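Local atomic coordinates of metallo-beta-lactamase (PDB entry 6K4X), a protein that hydrolyses the beta-lactam ring of antibiotics with a pair of zinc ions, as a subclass B3 metallo-beta-lactamase of Serratia marcescens. Residues Lys168-Ala173 and Leu206-Ile212; Asp220-Arg224 and Ala235-Asn239. Numbering follows the deposited sequence.

Contact 1 (Lys168-Ala173 and Leu206-Ile212); sequences KDVVFA and LSCDIAI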
loop_
_atom_site.group_PDB
_atom_site.type_symbol
_atom_site.label_atom_id
_atom_site.label_comp_id
_atom_site.label_asym_id
_atom_site.label_seq_id
_atom_site.Cartn_x
_atom_site.Cartn_y
_atom_site.Cartn_z
ATOM N N LYS A 168 0.794 12.057 -14.682
ATOM C CA LYS A 168 1.428 12.176 -13.401
ATOM C C LYS A 168 1.898 10.799 -12.956
ATOM O O LYS A 168 1.236 9.790 -13.182
ATOM C CB LYS A 168 0.451 12.697 -12.345
ATOM C CG LYS A 168 -0.138 14.064 -12.603
ATOM C CD LYS A 168 0.841 15.168 -12.444
ATOM C CE LYS A 168 0.187 16.514 -12.696
ATOM N NZ LYS A 168 1.181 17.584 -12.902
ATOM N N ASP A 169 3.026 10.794 -12.254
ATOM C CA ASP A 169 3.547 9.602 -11.640
ATOM C C ASP A 169 2.902 9.417 -10.273
ATOM O O ASP A 169 3.010 10.299 -9.399
ATOM C CB ASP A 169 5.062 9.698 -11.492
ATOM C CG ASP A 169 5.738 9.724 -12.841
ATOM O OD1 ASP A 169 5.195 9.124 -13.808
ATOM O OD2 ASP A 169 6.751 10.430 -12.953
ATOM N N VAL A 170 2.242 8.278 -10.109
ATOM C CA VAL A 170 1.529 7.933 -8.888
ATOM C C VAL A 170 2.292 6.837 -8.159
ATOM O O VAL A 170 2.784 5.893 -8.770
ATOM C CB VAL A 170 0.108 7.459 -9.215
ATOM C CG1 VAL A 170 -0.683 7.186 -7.952
ATOM C CG2 VAL A 170 -0.616 8.450 -10.105
ATOM N N VAL A 171 2.407 6.986 -6.843
ATOM C CA VAL A 171 3.107 6.045 -5.975
ATOM C C VAL A 171 2.150 5.616 -4.870
ATOM O O VAL A 171 1.637 6.477 -4.155
ATOM C CB VAL A 171 4.371 6.679 -5.372
ATOM C CG1 VAL A 171 5.057 5.708 -4.429
ATOM C CG2 VAL A 171 5.322 7.191 -6.447
ATOM N N PHE A 172 1.920 4.311 -4.727
ATOM C CA PHE A 172 1.228 3.757 -3.570
ATOM C C PHE A 172 2.307 3.285 -2.619
ATOM O O PHE A 172 2.976 2.280 -2.852
ATOM C CB PHE A 172 0.252 2.657 -3.989
ATOM C CG PHE A 172 -0.759 2.291 -2.934
ATOM C CD1 PHE A 172 -0.372 1.719 -1.739
ATOM C CD2 PHE A 172 -2.095 2.543 -3.128
ATOM C CE1 PHE A 172 -1.305 1.376 -0.773
ATOM C CE2 PHE A 172 -3.021 2.183 -2.174
ATOM C CZ PHE A 172 -2.634 1.599 -0.998
ATOM N N ALA A 173 2.553 4.097 -1.595
ATOM C CA ALA A 173 3.736 3.948 -0.747
ATOM C C ALA A 173 3.459 2.959 0.389
ATOM O O ALA A 173 2.569 3.182 1.214
ATOM C CB ALA A 173 4.145 5.299 -0.230
ATOM N N LEU A 206 12.186 7.897 -5.904
ATOM C CA LEU A 206 11.105 7.603 -6.860
ATOM C C LEU A 206 10.648 8.882 -7.555
ATOM O O LEU A 206 10.484 9.914 -6.954
ATOM C CB LEU A 206 9.900 7.002 -6.133
ATOM C CG LEU A 206 10.076 5.578 -5.615
ATOM C CD1 LEU A 206 8.893 5.158 -4.774
ATOM C CD2 LEU A 206 10.285 4.587 -6.741
ATOM N N SER A 207 10.325 8.752 -8.838
ATOM C CA SER A 207 9.477 9.712 -9.542
ATOM C C SER A 207 8.099 9.712 -8.871
ATOM O O SER A 207 7.446 8.685 -8.830
ATOM C CB SER A 207 9.374 9.349 -11.009
ATOM O OG SER A 207 10.653 9.303 -11.626
ATOM N N CYS A 208 7.655 10.850 -8.335
ATOM C CA CYS A 208 6.558 10.822 -7.359
ATOM C C CYS A 208 5.714 12.097 -7.359
ATOM O O CYS A 208 5.799 12.870 -6.385
ATOM C CB CYS A 208 7.169 10.648 -5.969
ATOM S SG CYS A 208 6.017 10.596 -4.566
ATOM N N ASP A 209 4.806 12.263 -8.320
ATOM C CA ASP A 209 3.944 13.425 -8.351
ATOM C C ASP A 209 2.820 13.306 -7.323
ATOM O O ASP A 209 2.473 14.317 -6.700
ATOM C CB ASP A 209 3.330 13.634 -9.730
ATOM C CG ASP A 209 4.367 13.927 -10.788
ATOM O OD1 ASP A 209 5.169 14.871 -10.563
ATOM O OD2 ASP A 209 4.381 13.243 -11.805
ATOM N N ILE A 210 2.212 12.130 -7.216
ATOM C CA ILE A 210 1.080 11.894 -6.310
ATOM C C ILE A 210 1.432 10.674 -5.480
ATOM O O ILE A 210 1.543 9.576 -6.041
ATOM C CB ILE A 210 -0.223 11.650 -7.084
ATOM C CG1 ILE A 210 -0.593 12.880 -7.914
ATOM C CG2 ILE A 210 -1.341 11.214 -6.135
ATOM C CD1 ILE A 210 -1.707 12.618 -8.918
ATOM N N ALA A 211 1.597 10.858 -4.171
ATOM C CA ALA A 211 1.830 9.729 -3.269
ATOM C C ALA A 211 0.554 9.435 -2.500
ATOM O O ALA A 211 -0.068 10.342 -1.934
ATOM C CB ALA A 211 2.986 9.999 -2.340
ATOM N N ILE A 212 0.176 8.161 -2.492
ATOM C CA ILE A 212 -0.912 7.648 -1.708
ATOM C C ILE A 212 -0.289 6.679 -0.716
ATOM O O ILE A 212 0.213 5.631 -1.115
ATOM C CB ILE A 212 -1.969 6.955 -2.583
ATOM C CG1 ILE A 212 -2.533 7.929 -3.616
ATOM C CG2 ILE A 212 -3.055 6.356 -1.719
ATOM C CD1 ILE A 212 -3.008 7.306 -4.903
HETATM O O HOH W 1 7.399 12.964 -11.754
#
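Lys168 opens the pairing with the aliphatic part of its side chain, Lys168 CD lying 4.0 Å from Asp209 CB and Lys168 CB 4.1 Å from Ile210 CD1. At Asp169 the Asp209 carboxylate takes the place a strand carbonyl would have: Asp169 N donates to Asp209 OD2 (2.8 Å), and Asp169 O takes Ile210 N (3.0 Å) together with a weak bond from Asp209 N (2.9 Å). Val170 sets CG1 against Ile212 CD1 (3.8 Å), on the face that Ile14 of strand 12-15 helps to cover. Val171 N donates to Ile210 O and Val171 O accepts from Ile212 N, both at 2.8 Å; on the other face Val171 CG1 meets Leu206 CD1 and Val171 CG2 meets Cys208 CB, both at 3.9 Å, and the Cys208-Cys242 disulfide ties in helix 241-260. Phe172 rests CD2 4.2 Å from Ile212 CG2, and Ala173 N closes the series on Ile212 O (2.8 Å). The axes of the short parallel strand segments come within 4.7 Å, at 19°, in a beta-alpha-beta unit whose connection includes helix 190-205, within the αβ/βα metallo-beta-lactamase fold. Main-chain bonds thus fix the register of strand 210-213, outermost of its sheet within the chain; Val170, Ile210, Phe172 and Ile212 pack on one face, Val171 and Ala211 on the other. Asp169 OD2 and Asp209 OD2, like charges 3.9 Å apart, both accept from water 1, Asp209 weakly, consistent with eased repulsion.

Contact 2 (Asp220-Arg224 and Ala235-Asn239); sequences DMWTR and AYVDN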
loop_
_atom_site.group_PDB
_atom_site.type_symbol
_atom_site.label_atom_id
_atom_site.label_comp_id
_atom_site.label_asym_id
_atom_site.label_seq_id
_atom_site.Cartn_x
_atom_site.Cartn_y
_atom_site.Cartn_z
ATOM N N ASP A 220 -1.154 13.105 4.396
ATOM C CA ASP A 220 -2.183 14.122 4.614
ATOM C C ASP A 220 -3.339 13.991 3.615
ATOM O O ASP A 220 -3.888 14.999 3.175
ATOM C CB ASP A 220 -1.571 15.520 4.611
ATOM C CG ASP A 220 -0.452 15.682 5.626
ATOM O OD1 ASP A 220 -0.510 15.062 6.682
ATOM O OD2 ASP A 220 0.468 16.482 5.332
ATOM N N MET A 221 -3.797 12.773 3.350
ATOM C CA MET A 221 -4.853 12.573 2.340
ATOM C C MET A 221 -6.093 13.418 2.627
ATOM O O MET A 221 -6.692 13.938 1.691
ATOM C CB MET A 221 -5.249 11.104 2.311
ATOM C CG MET A 221 -6.403 10.780 1.386
ATOM S SD MET A 221 -6.026 11.033 -0.370
ATOM C CE MET A 221 -5.002 9.590 -0.655
ATOM N N TRP A 222 -6.517 13.480 3.881
ATOM C CA TRP A 222 -7.814 14.085 4.167
ATOM C C TRP A 222 -7.727 15.610 4.108
ATOM O O TRP A 222 -8.640 16.264 3.623
ATOM C CB TRP A 222 -8.362 13.552 5.486
ATOM C CG TRP A 222 -8.313 12.059 5.465
ATOM C CD1 TRP A 222 -7.620 11.253 6.319
ATOM C CD2 TRP A 222 -8.893 11.195 4.472
ATOM N NE1 TRP A 222 -7.723 9.947 5.927
ATOM C CE2 TRP A 222 -8.486 9.882 4.791
ATOM C CE3 TRP A 222 -9.692 11.402 3.339
ATOM C CZ2 TRP A 222 -8.890 8.785 4.025
ATOM C CZ3 TRP A 222 -10.059 10.318 2.569
ATOM C CH2 TRP A 222 -9.660 9.024 2.914
ATOM N N THR A 223 -6.622 16.184 4.562
ATOM C CA THR A 223 -6.368 17.601 4.316
ATOM C C THR A 223 -6.325 17.896 2.813
ATOM O O THR A 223 -6.890 18.919 2.347
ATOM C CB THR A 223 -5.069 18.050 4.993
ATOM O OG1 THR A 223 -5.221 17.829 6.394
ATOM C CG2 THR A 223 -4.746 19.504 4.728
ATOM N N ARG A 224 -5.641 17.047 2.039
ATOM C CA ARG A 224 -5.558 17.247 0.597
ATOM C C ARG A 224 -6.940 17.150 -0.046
ATOM O O ARG A 224 -7.259 17.917 -0.960
ATOM C CB ARG A 224 -4.601 16.239 -0.040
ATOM C CG ARG A 224 -3.150 16.474 0.331
ATOM C CD ARG A 224 -2.262 15.407 -0.291
ATOM N NE ARG A 224 -0.871 15.515 0.096
ATOM C CZ ARG A 224 -0.020 16.401 -0.389
ATOM N NH1 ARG A 224 -0.418 17.261 -1.313
ATOM N NH2 ARG A 224 1.238 16.394 0.022
ATOM N N ALA A 235 -4.500 19.343 -5.658
ATOM C CA ALA A 235 -4.262 19.263 -4.197
ATOM C C ALA A 235 -3.553 17.959 -3.814
ATOM O O ALA A 235 -2.929 17.923 -2.729
ATOM C CB ALA A 235 -5.540 19.392 -3.454
ATOM N N TYR A 236 -3.679 16.892 -4.636
ATOM C CA TYR A 236 -3.040 15.611 -4.330
ATOM C C TYR A 236 -1.593 15.574 -4.803
ATOM O O TYR A 236 -0.864 14.650 -4.408
ATOM C CB TYR A 236 -3.810 14.428 -4.915
ATOM C CG TYR A 236 -5.236 14.370 -4.455
ATOM C CD1 TYR A 236 -5.545 14.056 -3.143
ATOM C CD2 TYR A 236 -6.273 14.617 -5.328
ATOM C CE1 TYR A 236 -6.851 14.008 -2.703
ATOM C CE2 TYR A 236 -7.574 14.596 -4.897
ATOM C CZ TYR A 236 -7.870 14.281 -3.594
ATOM O OH TYR A 236 -9.164 14.240 -3.178
ATOM N N VAL A 237 -1.208 16.533 -5.647
ATOM C CA VAL A 237 0.050 16.566 -6.287
ATOM C C VAL A 237 1.038 17.261 -5.366
ATOM O O VAL A 237 0.796 18.381 -4.911
ATOM C CB VAL A 237 -0.042 17.277 -7.647
ATOM C CG1 VAL A 237 1.326 17.491 -8.260
ATOM C CG2 VAL A 237 -0.946 16.524 -8.603
ATOM N N ASP A 238 2.171 16.617 -5.161
ATOM C CA ASP A 238 3.250 17.170 -4.366
ATOM C C ASP A 238 4.469 16.283 -4.605
ATOM O O ASP A 238 4.522 15.148 -4.091
ATOM C CB ASP A 238 2.884 17.207 -2.879
ATOM C CG ASP A 238 4.015 17.596 -1.946
ATOM O OD1 ASP A 238 5.139 17.854 -2.424
ATOM O OD2 ASP A 238 3.739 17.612 -0.725
ATOM N N ASN A 239 5.391 16.734 -5.453
ATOM C CA ASN A 239 6.445 15.876 -5.936
ATOM C C ASN A 239 7.553 15.702 -4.894
ATOM O O ASN A 239 8.478 14.959 -5.140
ATOM C CB ASN A 239 7.008 16.343 -7.277
ATOM C CG ASN A 239 7.696 17.680 -7.215
ATOM O OD1 ASN A 239 8.024 18.176 -6.142
ATOM N ND2 ASN A 239 7.880 18.302 -8.370
#
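Arg224 lays its guanidinium across the backbone of segment 235-239, with Tyr236 O over one face of the group and Ala235 O and Asp238 OD2 at its edge. NH1 of Arg224 donates to Ala235 O (3.0 Å), while NH2 of Arg224 forms a salt bridge with Asp238 OD2 (2.9 Å). The extended middle of the side chain, with chi2 and chi3 both t, carries the charge from the first turn of helix 221-231 to this segment. Arg224 NE is also held by Asn219 O, just before the helix. An arginine near the start of helix 221-231 thereby grips the loop joining that helix to helix 241-260. Asp238 serves both sides of that passage: OD2 meets the arginine, and OD1 accepts from Gly240 N, a side-chain cap in the turn before helix 241-260. Beside the polar pair, Met221 SD comes within 3.9 Å of Tyr236 CE1 and 4.9 Å of the ring centroid, an oblique Met-aromatic contact, and Arg224 CB lies 3.9 Å from Tyr236 CD1. Ile14 of strand 12-15 touches both Met221 and Tyr236.

Overall arrangement
The two contacts follow one another along the chain, their centres 11 Å apart. After strand 210-213, which belongs to contact 1, the chain passes through the zinc ligand His215 and enters helix 221-231, where contact 2 begins. They also touch directly: Asp209 O lies 2.8 Å from Asp238 N, a probable hydrogen bond, and Ile210 CG1 packs 3.7 Å from Val237 CG2. Neither contact supplies a zinc ligand. The side chain of Phe172 in contact 1 is about 6 Å from that of His77 and about 10 Å from a zinc ion and from the bound 4-amino-2-sulfanylbenzoic acid; the side chain of Met221 in contact 2 is about 9 Å from that of His215.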